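Local coordinates for long form salivary protein D7L1 (Anopheles stephensi, PDB 3NHI) that binds cysteinyl leukotrienes and thromboxane A2 analogues, sequestering mediators of the host response and so modulating blood feeding by the female mosquito, at residues A[4-9]-A[75-80]; A[67-72]-A[97-102]; A[170-175]-A[291-296]; A[211-216]-A[259-264]. One frame throughout, in Å; residues are numbered along the deposited sequence.

Contact 1. Residues A[4-9]-A[75-80]; sequences KALDAE and PVQYQA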
loop_
_atom_site.group_PDB
_atom_site.type_symbol
_atom_site.label_atom_id
_atom_site.label_comp_id
_atom_site.label_asym_id
_atom_site.label_seq_id
_atom_site.Cartn_x
_atom_site.Cartn_y
_atom_site.Cartn_z
ATOM N N LYS A 4 -0.243 7.322 -14.780
ATOM C CA LYS A 4 0.485 8.074 -13.752
ATOM C C LYS A 4 1.567 7.224 -13.072
ATOM O O LYS A 4 1.290 6.154 -12.527
ATOM C CB LYS A 4 -0.487 8.637 -12.707
ATOM C CG LYS A 4 0.130 9.714 -11.820
ATOM C CD LYS A 4 -0.874 10.251 -10.800
ATOM C CE LYS A 4 -0.305 11.414 -9.996
ATOM N NZ LYS A 4 0.935 11.077 -9.232
ATOM N N ALA A 5 2.794 7.734 -13.094
ATOM C CA ALA A 5 3.920 7.085 -12.421
ATOM C C ALA A 5 3.709 6.941 -10.920
ATOM O O ALA A 5 2.996 7.732 -10.285
ATOM C CB ALA A 5 5.198 7.834 -12.691
ATOM N N LEU A 6 4.330 5.912 -10.362
ATOM C CA LEU A 6 4.197 5.586 -8.942
ATOM C C LEU A 6 5.328 6.186 -8.119
ATOM O O LEU A 6 6.506 6.081 -8.491
ATOM C CB LEU A 6 4.156 4.065 -8.751
ATOM C CG LEU A 6 3.010 3.370 -9.509
ATOM C CD1 LEU A 6 3.065 1.848 -9.387
ATOM C CD2 LEU A 6 1.620 3.928 -9.118
ATOM N N ASP A 7 4.956 6.812 -7.008
ATOM C CA ASP A 7 5.947 7.368 -6.100
ATOM C C ASP A 7 6.519 6.321 -5.142
ATOM O O ASP A 7 6.142 5.153 -5.196
ATOM C CB ASP A 7 5.405 8.624 -5.390
ATOM C CG ASP A 7 4.373 8.320 -4.310
ATOM O OD1 ASP A 7 4.410 7.239 -3.685
ATOM O OD2 ASP A 7 3.534 9.212 -4.047
ATOM N N ALA A 8 7.436 6.734 -4.272
ATOM C CA ALA A 8 8.095 5.756 -3.401
ATOM C C ALA A 8 7.150 5.048 -2.430
ATOM O O ALA A 8 7.319 3.843 -2.173
ATOM C CB ALA A 8 9.250 6.406 -2.651
ATOM N N GLU A 9 6.179 5.778 -1.885
ATOM C CA GLU A 9 5.209 5.171 -0.984
ATOM C C GLU A 9 4.312 4.184 -1.736
ATOM O O GLU A 9 3.976 3.117 -1.216
ATOM C CB GLU A 9 4.356 6.234 -0.282
ATOM C CG GLU A 9 3.268 5.663 0.649
ATOM C CD GLU A 9 1.998 5.188 -0.066
ATOM O OE1 GLU A 9 1.635 5.730 -1.133
ATOM O OE2 GLU A 9 1.335 4.276 0.473
ATOM N N PRO A 75 8.876 3.951 -19.764
ATOM C CA PRO A 75 9.447 5.290 -19.935
ATOM C C PRO A 75 8.706 6.381 -19.149
ATOM O O PRO A 75 9.334 7.353 -18.738
ATOM C CB PRO A 75 9.340 5.522 -21.451
ATOM C CG PRO A 75 9.424 4.140 -22.021
ATOM C CD PRO A 75 8.602 3.306 -21.066
ATOM N N VAL A 76 7.401 6.226 -18.924
ATOM C CA VAL A 76 6.652 7.201 -18.126
ATOM C C VAL A 76 7.146 7.176 -16.673
ATOM O O VAL A 76 7.388 8.225 -16.067
ATOM C CB VAL A 76 5.128 6.956 -18.208
ATOM C CG1 VAL A 76 4.368 7.879 -17.267
ATOM C CG2 VAL A 76 4.622 7.127 -19.645
ATOM N N GLN A 77 7.299 5.971 -16.122
ATOM C CA GLN A 77 7.825 5.804 -14.775
ATOM C C GLN A 77 9.212 6.427 -14.665
ATOM O O GLN A 77 9.505 7.145 -13.708
ATOM C CB GLN A 77 7.884 4.318 -14.408
ATOM C CG GLN A 77 8.382 4.048 -12.986
ATOM C CD GLN A 77 7.415 4.503 -11.894
ATOM O OE1 GLN A 77 6.218 4.663 -12.119
ATOM N NE2 GLN A 77 7.941 4.702 -10.696
ATOM N N TYR A 78 10.058 6.138 -15.647
ATOM C CA TYR A 78 11.385 6.742 -15.716
ATOM C C TYR A 78 11.347 8.265 -15.743
ATOM O O TYR A 78 12.026 8.920 -14.950
ATOM C CB TYR A 78 12.127 6.224 -16.949
ATOM C CG TYR A 78 13.383 7.001 -17.299
ATOM C CD1 TYR A 78 14.443 7.091 -16.397
ATOM C CD2 TYR A 78 13.519 7.621 -18.539
ATOM C CE1 TYR A 78 15.601 7.792 -16.712
ATOM C CE2 TYR A 78 14.686 8.327 -18.870
ATOM C CZ TYR A 78 15.713 8.399 -17.946
ATOM O OH TYR A 78 16.869 9.080 -18.256
ATOM N N GLN A 79 10.571 8.830 -16.658
ATOM C CA GLN A 79 10.568 10.281 -16.855
ATOM C C GLN A 79 10.147 11.040 -15.606
ATOM O O GLN A 79 10.647 12.133 -15.350
ATOM C CB GLN A 79 9.647 10.662 -18.013
ATOM C CG GLN A 79 10.186 10.275 -19.372
ATOM C CD GLN A 79 11.349 11.132 -19.817
ATOM O OE1 GLN A 79 11.429 12.313 -19.479
ATOM N NE2 GLN A 79 12.251 10.544 -20.597
ATOM N N ALA A 80 9.246 10.459 -14.823
ATOM C CA ALA A 80 8.709 11.149 -13.648
ATOM C C ALA A 80 9.762 11.421 -12.563
ATOM O O ALA A 80 9.606 12.355 -11.770
ATOM C CB ALA A 80 7.548 10.363 -13.075
#
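Gln77 reaches out from helix 73-85 and pairs its amide with the backbone of Leu6, in the extended N-terminal run just ahead of helix 8-22. Two hydrogen bonds make the pair. Leu6 N donates to Gln77 OE1 at 2.9 Å, nearly straight at 166°, and lands on a lone pair in the carbonyl plane. In return Gln77 NE2 donates to Leu6 O over 3.0 Å, again on an in-plane lone pair, with the acceptor close to the plane of the Gln77 amide. The side chain begins with CG anti to the backbone N (chi1 -178°) and then bends at chi2, 68°. NE2 also donates to Leu130 O, and Leu6 O also accepts from His132 NE2, so the end of helix 109-130 and His132 join the network.

The apolar part is small and centres on Ala5. Its CB sits 3.5 Å from Ala80 CB, tighter than ordinary van der Waals contact, and 4.0 Å from Val76 O one turn earlier on the helix. Ala5 CA and CB each lie 3.4 Å from Gln77 OE1, which presses the methyl up against the amide.

Chemically, one primary amide answers both the N-H and the C=O of a single buried residue, as a neighbouring strand might. That ties the N-terminal run to helix 73-85, with Gln77 about 9 Å, side chain to ligand, from the bound eicosanoid.

Contact 2. Residues A[67-72]-A[97-102]; sequences NAFKSD and KALAAA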
loop_
_atom_site.group_PDB
_atom_site.type_symbol
_atom_site.label_atom_id
_atom_site.label_comp_id
_atom_site.label_asym_id
_atom_site.label_seq_id
_atom_site.Cartn_x
_atom_site.Cartn_y
_atom_site.Cartn_z
ATOM N N ASN A 67 -4.833 -8.173 -19.904
ATOM C CA ASN A 67 -3.899 -9.298 -19.898
ATOM C C ASN A 67 -2.669 -8.976 -20.746
ATOM O O ASN A 67 -2.310 -9.707 -21.668
ATOM C CB ASN A 67 -4.577 -10.603 -20.351
ATOM C CG ASN A 67 -3.656 -11.809 -20.235
ATOM O OD1 ASN A 67 -2.814 -11.882 -19.330
ATOM N ND2 ASN A 67 -3.798 -12.756 -21.158
ATOM N N ALA A 68 -2.024 -7.863 -20.417
ATOM C CA ALA A 68 -0.946 -7.333 -21.242
ATOM C C ALA A 68 0.145 -6.721 -20.378
ATOM O O ALA A 68 -0.145 -6.107 -19.351
ATOM C CB ALA A 68 -1.488 -6.285 -22.213
ATOM N N PHE A 69 1.392 -6.899 -20.813
ATOM C CA PHE A 69 2.513 -6.111 -20.319
ATOM C C PHE A 69 2.442 -4.735 -20.968
ATOM O O PHE A 69 2.262 -4.610 -22.185
ATOM C CB PHE A 69 3.846 -6.798 -20.641
ATOM C CG PHE A 69 4.104 -8.037 -19.823
ATOM C CD1 PHE A 69 4.485 -7.937 -18.488
ATOM C CD2 PHE A 69 3.978 -9.300 -20.388
ATOM C CE1 PHE A 69 4.726 -9.074 -17.720
ATOM C CE2 PHE A 69 4.229 -10.444 -19.632
ATOM C CZ PHE A 69 4.600 -10.329 -18.296
ATOM N N LYS A 70 2.548 -3.705 -20.144
ATOM C CA LYS A 70 2.354 -2.337 -20.592
ATOM C C LYS A 70 3.694 -1.640 -20.790
ATOM O O LYS A 70 4.127 -0.810 -19.975
ATOM C CB LYS A 70 1.461 -1.599 -19.594
ATOM C CG LYS A 70 0.098 -2.269 -19.392
ATOM C CD LYS A 70 -0.747 -2.223 -20.662
ATOM C CE LYS A 70 -1.210 -0.803 -20.950
ATOM N NZ LYS A 70 -1.989 -0.704 -22.220
ATOM N N SER A 71 4.351 -1.973 -21.897
ATOM C CA SER A 71 5.727 -1.539 -22.160
ATOM C C SER A 71 5.913 -0.024 -22.108
ATOM O O SER A 71 6.935 0.462 -21.616
ATOM C CB SER A 71 6.215 -2.069 -23.517
ATOM O OG SER A 71 5.542 -1.456 -24.612
ATOM N N ASP A 72 4.930 0.725 -22.597
ATOM C CA ASP A 72 5.090 2.168 -22.698
ATOM C C ASP A 72 5.014 2.887 -21.356
ATOM O O ASP A 72 5.371 4.061 -21.252
ATOM C CB ASP A 72 4.092 2.770 -23.695
ATOM C CG ASP A 72 4.419 2.443 -25.155
ATOM O OD1 ASP A 72 5.401 1.731 -25.456
ATOM O OD2 ASP A 72 3.657 2.911 -26.014
ATOM N N LYS A 97 11.572 -2.327 -24.457
ATOM C CA LYS A 97 11.554 -3.228 -25.598
ATOM C C LYS A 97 11.492 -4.696 -25.181
ATOM O O LYS A 97 10.732 -5.463 -25.757
ATOM C CB LYS A 97 12.724 -2.937 -26.540
ATOM C CG LYS A 97 12.469 -1.655 -27.349
ATOM C CD LYS A 97 13.728 -1.052 -27.974
ATOM C CE LYS A 97 14.264 -1.890 -29.115
ATOM N NZ LYS A 97 15.378 -1.132 -29.769
ATOM N N ALA A 98 12.250 -5.071 -24.147
ATOM C CA ALA A 98 12.178 -6.431 -23.616
ATOM C C ALA A 98 10.771 -6.771 -23.120
ATOM O O ALA A 98 10.278 -7.888 -23.329
ATOM C CB ALA A 98 13.214 -6.636 -22.511
ATOM N N LEU A 99 10.108 -5.805 -22.485
ATOM C CA LEU A 99 8.712 -6.001 -22.067
ATOM C C LEU A 99 7.743 -6.136 -23.242
ATOM O O LEU A 99 6.774 -6.912 -23.181
ATOM C CB LEU A 99 8.257 -4.872 -21.149
ATOM C CG LEU A 99 8.720 -5.061 -19.707
ATOM C CD1 LEU A 99 8.563 -3.775 -18.954
ATOM C CD2 LEU A 99 7.910 -6.175 -19.027
ATOM N N ALA A 100 7.995 -5.378 -24.303
ATOM C CA ALA A 100 7.177 -5.474 -25.506
ATOM C C ALA A 100 7.274 -6.854 -26.168
ATOM O O ALA A 100 6.343 -7.281 -26.859
ATOM C CB ALA A 100 7.522 -4.363 -26.503
ATOM N N ALA A 101 8.393 -7.547 -25.963
ATOM C CA ALA A 101 8.570 -8.893 -26.520
ATOM C C ALA A 101 7.892 -9.970 -25.682
ATOM O O ALA A 101 7.671 -11.080 -26.164
ATOM C CB ALA A 101 10.047 -9.218 -26.650
ATOM N N ALA A 102 7.582 -9.642 -24.431
ATOM C CA ALA A 102 7.113 -10.638 -23.474
ATOM C C ALA A 102 5.684 -11.080 -23.779
ATOM O O ALA A 102 4.828 -10.255 -24.115
ATOM C CB ALA A 102 7.223 -10.098 -22.058
#
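Phe69 and Leu99 set their side chains at about a right angle to each other, the ring coming from strand 68-69 and the leucine from the last turn of helix 89-101. The touch is made by one ring carbon and one methyl: Phe69 CD1 lies 3.9 Å from Leu99 CD2. At the other carbon next to CG, Phe69 CD2 meets Ala102 CB at 3.7 Å, with CE2 slightly farther from it. Both methyls approach obliquely, from the same side of the ring. Phe69 CG stands anti to its own carbonyl carbon, beside the backbone N (chi1 -71°). Closer to the backbone, Phe69 CB rests 3.9 Å from Leu99 O.

Ser71 presents carbon to the helix. Its CB packs 3.8 Å from Ala100 N and 4.0 Å from Ala100 CB, while the hydroxyl makes a weak hydrogen bond to Asp72 OD1 within its own segment. Asp72 OD1 is in turn bonded to Gln96 NE2, one turn before Ala100 on helix 89-101.

Leu112 and Ala115 of helix 109-130 also touch Phe69, and Tyr116 of that helix touches Leu99, whose side chain lies about 8 Å from the bound eicosanoid. Between the two segments the attachment is van der Waals packing of a ring and small methyls, so it rests on shape and apolar burial at the surface, while Asp72 adds a polar tie through Gln96.

Contact 3. Residues A[170-175]-A[291-296]; sequences SEWKNG and NTTVHF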
loop_
_atom_site.group_PDB
_atom_site.type_symbol
_atom_site.label_atom_id
_atom_site.label_comp_id
_atom_site.label_asym_id
_atom_site.label_seq_id
_atom_site.Cartn_x
_atom_site.Cartn_y
_atom_site.Cartn_z
ATOM N N SER A 170 -6.010 21.543 15.404
ATOM C CA SER A 170 -6.420 20.189 15.058
ATOM C C SER A 170 -7.355 19.604 16.109
ATOM O O SER A 170 -7.158 19.784 17.317
ATOM C CB SER A 170 -5.210 19.277 14.891
ATOM O OG SER A 170 -5.633 17.934 14.725
ATOM N N GLU A 171 -8.368 18.888 15.633
ATOM C CA GLU A 171 -9.280 18.162 16.513
ATOM C C GLU A 171 -8.553 17.027 17.228
ATOM O O GLU A 171 -9.049 16.488 18.208
ATOM C CB GLU A 171 -10.477 17.630 15.727
ATOM C CG GLU A 171 -11.386 18.750 15.232
ATOM C CD GLU A 171 -12.525 18.277 14.350
ATOM O OE1 GLU A 171 -13.115 19.146 13.683
ATOM O OE2 GLU A 171 -12.841 17.065 14.330
ATOM N N TRP A 172 -7.372 16.673 16.723
ATOM C CA TRP A 172 -6.592 15.573 17.261
ATOM C C TRP A 172 -5.329 16.052 17.985
ATOM O O TRP A 172 -4.414 15.262 18.237
ATOM C CB TRP A 172 -6.230 14.596 16.135
ATOM C CG TRP A 172 -7.413 14.024 15.388
ATOM C CD1 TRP A 172 -8.720 13.996 15.796
ATOM C CD2 TRP A 172 -7.372 13.360 14.120
ATOM N NE1 TRP A 172 -9.501 13.375 14.842
ATOM C CE2 TRP A 172 -8.696 12.975 13.806
ATOM C CE3 TRP A 172 -6.346 13.058 13.211
ATOM C CZ2 TRP A 172 -9.016 12.296 12.621
ATOM C CZ3 TRP A 172 -6.669 12.394 12.039
ATOM C CH2 TRP A 172 -7.989 12.018 11.758
ATOM N N LYS A 173 -5.314 17.333 18.350
ATOM C CA LYS A 173 -4.161 17.957 19.018
ATOM C C LYS A 173 -3.640 17.214 20.251
ATOM O O LYS A 173 -2.425 17.090 20.434
ATOM C CB LYS A 173 -4.462 19.423 19.372
ATOM C CG LYS A 173 -3.302 20.181 20.036
ATOM C CD LYS A 173 -2.155 20.434 19.060
ATOM C CE LYS A 173 -1.085 21.337 19.664
ATOM N NZ LYS A 173 -1.491 22.774 19.664
ATOM N N ASN A 174 -4.547 16.732 21.091
ATOM C CA ASN A 174 -4.154 15.952 22.272
ATOM C C ASN A 174 -4.033 14.440 22.001
ATOM O O ASN A 174 -3.777 13.656 22.919
ATOM C CB ASN A 174 -5.118 16.230 23.431
ATOM C CG ASN A 174 -5.047 17.674 23.928
ATOM O OD1 ASN A 174 -3.990 18.308 23.901
ATOM N ND2 ASN A 174 -6.180 18.192 24.393
ATOM N N GLY A 175 -4.199 14.054 20.736
ATOM C CA GLY A 175 -4.268 12.654 20.309
ATOM C C GLY A 175 -5.547 12.469 19.510
ATOM O O GLY A 175 -6.565 13.099 19.799
ATOM N N ASN A 291 5.804 8.206 14.214
ATOM C CA ASN A 291 5.140 9.478 13.984
ATOM C C ASN A 291 3.657 9.225 13.700
ATOM O O ASN A 291 3.228 9.106 12.552
ATOM C CB ASN A 291 5.836 10.238 12.848
ATOM C CG ASN A 291 5.199 11.592 12.555
ATOM O OD1 ASN A 291 4.375 12.094 13.312
ATOM N ND2 ASN A 291 5.589 12.182 11.433
ATOM N N THR A 292 2.884 9.138 14.778
ATOM C CA THR A 292 1.469 8.767 14.707
ATOM C C THR A 292 0.605 9.769 15.471
ATOM O O THR A 292 1.107 10.751 16.030
ATOM C CB THR A 292 1.207 7.376 15.318
ATOM O OG1 THR A 292 1.387 7.461 16.736
ATOM C CG2 THR A 292 2.139 6.336 14.738
ATOM N N THR A 293 -0.697 9.501 15.510
ATOM C CA THR A 293 -1.652 10.379 16.178
ATOM C C THR A 293 -2.031 9.859 17.564
ATOM O O THR A 293 -3.036 10.273 18.131
ATOM C CB THR A 293 -2.930 10.585 15.329
ATOM O OG1 THR A 293 -3.579 9.328 15.109
ATOM C CG2 THR A 293 -2.610 11.243 13.997
ATOM N N VAL A 294 -1.198 8.980 18.111
ATOM C CA VAL A 294 -1.446 8.353 19.417
ATOM C C VAL A 294 -1.381 9.362 20.571
ATOM O O VAL A 294 -0.716 10.397 20.468
ATOM C CB VAL A 294 -0.464 7.159 19.647
ATOM C CG1 VAL A 294 0.940 7.647 20.008
ATOM C CG2 VAL A 294 -1.002 6.186 20.706
ATOM N N HIS A 295 -2.090 9.044 21.653
ATOM C CA HIS A 295 -2.039 9.810 22.898
ATOM C C HIS A 295 -0.792 9.459 23.701
ATOM O O HIS A 295 -0.492 8.282 23.924
ATOM C CB HIS A 295 -3.273 9.532 23.758
ATOM C CG HIS A 295 -4.548 10.061 23.182
ATOM N ND1 HIS A 295 -5.182 9.474 22.108
ATOM C CD2 HIS A 295 -5.321 11.113 23.549
ATOM C CE1 HIS A 295 -6.286 10.144 21.833
ATOM N NE2 HIS A 295 -6.391 11.146 22.690
ATOM N N PHE A 296 -0.080 10.492 24.137
ATOM C CA PHE A 296 1.106 10.328 24.980
ATOM C C PHE A 296 0.826 10.697 26.434
ATOM O O PHE A 296 -0.256 11.194 26.767
ATOM C CB PHE A 296 2.258 11.173 24.436
ATOM C CG PHE A 296 2.824 10.667 23.142
ATOM C CD1 PHE A 296 2.377 11.167 21.921
ATOM C CD2 PHE A 296 3.813 9.687 23.141
ATOM C CE1 PHE A 296 2.907 10.702 20.722
ATOM C CE2 PHE A 296 4.344 9.214 21.944
ATOM C CZ PHE A 296 3.895 9.718 20.736
HETATM O O HOH W 1 -3.538 12.090 25.956
#
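His295 lays its imidazole flat against Gly175. The glycine CA sits over the ring centre, 3.5 Å from the centroid and 10° off the normal, a CH-pi contact. The histidine gets there with CG anti to its carbonyl carbon, beside the backbone N (chi1 -68°), while chi2 of 74° turns the ring. His295 CD2 then comes within 3.0 Å of Asn174 O, and CE1 within 3.4 Å of Gly175 C.

With no side chain on Gly175, its CA can lie directly against the imidazole, and its backbone takes a conformation that glycine favours. The same CA makes a CA-H...O contact with Thr293 O at 3.5 Å. Farther in, Thr293 CG2 meets Trp172 CE3 obliquely at 4.2 Å, while the threonine hydroxyl turns to Glu262 and Arg176. A water bridges Asn174 O and Phe296 O, weakly at both ends.

Each segment is shaped locally. Ser170 OG accepts from Trp172 N and Thr292 OG1 from Val294 N, both ST turns, and two type I beta turns, Ser170 to Lys173 and Trp172 to Gly175, bring the first segment round to the glycine. This is loop-to-loop packing, in which the C-terminal tail lies against the turns between helices 155-163 and 184-196, away from the ligand sites.

Contact 4. Residues A[211-216]-A[259-264]; sequences VRDFNL and DFHELR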
loop_
_atom_site.group_PDB
_atom_site.type_symbol
_atom_site.label_atom_id
_atom_site.label_comp_id
_atom_site.label_asym_id
_atom_site.label_seq_id
_atom_site.Cartn_x
_atom_site.Cartn_y
_atom_site.Cartn_z
ATOM N N VAL A 211 -13.087 -5.085 5.400
ATOM C CA VAL A 211 -13.234 -6.413 5.993
ATOM C C VAL A 211 -11.870 -6.987 6.381
ATOM O O VAL A 211 -11.737 -7.553 7.467
ATOM C CB VAL A 211 -14.002 -7.369 5.061
ATOM C CG1 VAL A 211 -13.940 -8.811 5.562
ATOM C CG2 VAL A 211 -15.457 -6.915 4.941
ATOM N N ARG A 212 -10.859 -6.822 5.521
ATOM C CA ARG A 212 -9.513 -7.343 5.800
ATOM C C ARG A 212 -8.983 -6.815 7.136
ATOM O O ARG A 212 -8.362 -7.556 7.900
ATOM C CB ARG A 212 -8.551 -6.992 4.669
ATOM C CG ARG A 212 -7.183 -7.655 4.769
ATOM C CD ARG A 212 -6.376 -7.260 3.548
ATOM N NE ARG A 212 -5.101 -7.971 3.427
ATOM C CZ ARG A 212 -3.939 -7.493 3.852
ATOM N NH1 ARG A 212 -3.881 -6.326 4.476
ATOM N NH2 ARG A 212 -2.830 -8.191 3.665
ATOM N N ASP A 213 -9.267 -5.549 7.431
ATOM C CA ASP A 213 -8.825 -4.960 8.694
ATOM C C ASP A 213 -9.499 -5.577 9.919
ATOM O O ASP A 213 -8.879 -5.678 10.988
ATOM C CB ASP A 213 -9.020 -3.444 8.684
ATOM C CG ASP A 213 -7.898 -2.710 7.976
ATOM O OD1 ASP A 213 -6.966 -3.362 7.473
ATOM O OD2 ASP A 213 -7.937 -1.468 7.963
ATOM N N PHE A 214 -10.766 -5.981 9.783
ATOM C CA PHE A 214 -11.434 -6.727 10.852
ATOM C C PHE A 214 -10.876 -8.148 10.974
ATOM O O PHE A 214 -10.715 -8.665 12.086
ATOM C CB PHE A 214 -12.953 -6.749 10.641
ATOM C CG PHE A 214 -13.630 -5.454 10.980
ATOM C CD1 PHE A 214 -13.596 -4.374 10.096
ATOM C CD2 PHE A 214 -14.301 -5.308 12.186
ATOM C CE1 PHE A 214 -14.234 -3.171 10.417
ATOM C CE2 PHE A 214 -14.946 -4.116 12.509
ATOM C CZ PHE A 214 -14.907 -3.044 11.622
ATOM N N ASN A 215 -10.551 -8.768 9.840
ATOM C CA ASN A 215 -9.923 -10.095 9.862
ATOM C C ASN A 215 -8.590 -10.029 10.588
ATOM O O ASN A 215 -8.261 -10.924 11.366
ATOM C CB ASN A 215 -9.737 -10.639 8.446
ATOM C CG ASN A 215 -11.055 -10.958 7.769
ATOM O OD1 ASN A 215 -12.103 -11.047 8.414
ATOM N ND2 ASN A 215 -10.997 -11.161 6.462
ATOM N N LEU A 216 -7.851 -8.940 10.371
ATOM C CA LEU A 216 -6.524 -8.770 10.962
ATOM C C LEU A 216 -6.525 -8.556 12.479
ATOM O O LEU A 216 -5.493 -8.751 13.125
ATOM C CB LEU A 216 -5.751 -7.651 10.250
ATOM C CG LEU A 216 -5.140 -8.067 8.906
ATOM C CD1 LEU A 216 -4.718 -6.828 8.126
ATOM C CD2 LEU A 216 -3.956 -9.009 9.086
ATOM N N ASP A 259 -7.203 1.624 14.348
ATOM C CA ASP A 259 -5.991 1.930 15.112
ATOM C C ASP A 259 -4.857 0.987 14.717
ATOM O O ASP A 259 -3.713 1.421 14.556
ATOM C CB ASP A 259 -6.226 1.810 16.629
ATOM C CG ASP A 259 -7.168 2.867 17.187
ATOM O OD1 ASP A 259 -7.464 3.867 16.502
ATOM O OD2 ASP A 259 -7.579 2.704 18.358
ATOM N N PHE A 260 -5.165 -0.296 14.532
ATOM C CA PHE A 260 -4.125 -1.247 14.108
ATOM C C PHE A 260 -3.612 -0.868 12.721
ATOM O O PHE A 260 -2.404 -0.902 12.475
ATOM C CB PHE A 260 -4.648 -2.685 14.143
ATOM C CG PHE A 260 -3.595 -3.735 13.880
ATOM C CD1 PHE A 260 -2.307 -3.619 14.408
ATOM C CD2 PHE A 260 -3.915 -4.862 13.151
ATOM C CE1 PHE A 260 -1.345 -4.616 14.191
ATOM C CE2 PHE A 260 -2.968 -5.867 12.928
ATOM C CZ PHE A 260 -1.682 -5.746 13.456
ATOM N N HIS A 261 -4.524 -0.478 11.824
ATOM C CA HIS A 261 -4.069 -0.033 10.513
ATOM C C HIS A 261 -3.280 1.275 10.603
ATOM O O HIS A 261 -2.328 1.467 9.838
ATOM C CB HIS A 261 -5.201 0.047 9.489
ATOM C CG HIS A 261 -4.740 -0.124 8.069
ATOM N ND1 HIS A 261 -5.603 -0.481 7.056
ATOM C CD2 HIS A 261 -3.514 -0.020 7.495
ATOM C CE1 HIS A 261 -4.937 -0.561 5.916
ATOM N NE2 HIS A 261 -3.667 -0.289 6.154
ATOM N N GLU A 262 -3.614 2.155 11.547
ATOM C CA GLU A 262 -2.744 3.321 11.729
ATOM C C GLU A 262 -1.287 2.892 11.968
ATOM O O GLU A 262 -0.367 3.372 11.290
ATOM C CB GLU A 262 -3.203 4.267 12.840
ATOM C CG GLU A 262 -2.243 5.448 12.871
ATOM C CD GLU A 262 -2.553 6.543 13.862
ATOM O OE1 GLU A 262 -3.467 6.392 14.701
ATOM O OE2 GLU A 262 -1.837 7.564 13.807
ATOM N N LEU A 263 -1.093 1.969 12.908
ATOM C CA LEU A 263 0.238 1.445 13.174
ATOM C C LEU A 263 0.887 0.854 11.928
ATOM O O LEU A 263 2.028 1.179 11.594
ATOM C CB LEU A 263 0.180 0.396 14.289
ATOM C CG LEU A 263 1.468 -0.376 14.574
ATOM C CD1 LEU A 263 2.656 0.555 14.899
ATOM C CD2 LEU A 263 1.196 -1.340 15.699
ATOM N N ARG A 264 0.147 -0.010 11.243
ATOM C CA ARG A 264 0.655 -0.671 10.050
ATOM C C ARG A 264 0.966 0.326 8.936
ATOM O O ARG A 264 1.878 0.099 8.136
ATOM C CB ARG A 264 -0.336 -1.737 9.580
ATOM C CG ARG A 264 -0.399 -2.909 10.546
ATOM C CD ARG A 264 -1.200 -4.075 10.034
ATOM N NE ARG A 264 -2.628 -3.803 9.995
ATOM C CZ ARG A 264 -3.351 -3.600 8.890
ATOM N NH1 ARG A 264 -2.813 -3.599 7.680
ATOM N NH2 ARG A 264 -4.643 -3.377 9.007
HETATM O O HOH W 2 -6.560 -3.809 11.178
#
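The carboxylate of Asp213, on helix 207-216, is gripped by two residues of helix 251-266. His261 ND1 donates to OD2 at 2.7 Å, using the syn lone pair, in a His-carboxylate hydrogen bond; Tyr199 OH is a further partner of OD2. Arg264 NH2 forms a salt bridge with OD1 at 2.8 Å, coming in from above the carboxylate plane while OD1 stays near the guanidinium plane. Carboxylate and imidazole planes stand 78° apart, and the carboxylate is turned about as steeply against the guanidinium. The nearby positive charge would be expected to favour the ionised acid.

Arg264 bends at chi3 (-71°), which sets NE over one face of Phe260, toward the rim. Its NH2 takes a similar place above the His261 ring. On the guanidinium itself, Leu216 CD1 covers one face, 3.6 Å from Arg264 CZ. A water accepts from Arg264 NH2 at 2.9 Å and donates to Asp213 O, adding a water-mediated link between the helices. Arg212 NH1 comes within 4.3 Å of Arg264 NH1, a like-charge pair; Arg212 NH2 is salt-bridged to Glu20 and Asp21 of helix 8-22.

Leu216 O approaches Phe260 CE2 to 3.8 Å. With axes 10.3 Å apart and crossing at 94°, two nearly perpendicular helices meet through a buried polar cluster in the all-helical, odorant-binding-protein-like C-terminal half.

Contacts 1 and 2 come first along the chain, and their segments alternate: strand 68-69 runs on to helix 73-85 and then helix 89-101, which puts the two contacts, centres 17 Å apart, on one side of the molecule near the eicosanoid. Contacts 3 and 4 follow in the second half, with both segments of contact 4 falling between those of contact 3. Their centres are 19 Å apart, and they touch where Thr293 OG1 probably hydrogen-bonds to Glu262 OE2 (2.8 Å), joining the C-terminal tail to helix 251-266. Contacts 2 and 3 are farthest apart, 46 Å between centres. Contact 2 thus lies far from the tail; nearest atoms of contacts 1 and 3 are about 12 Å apart.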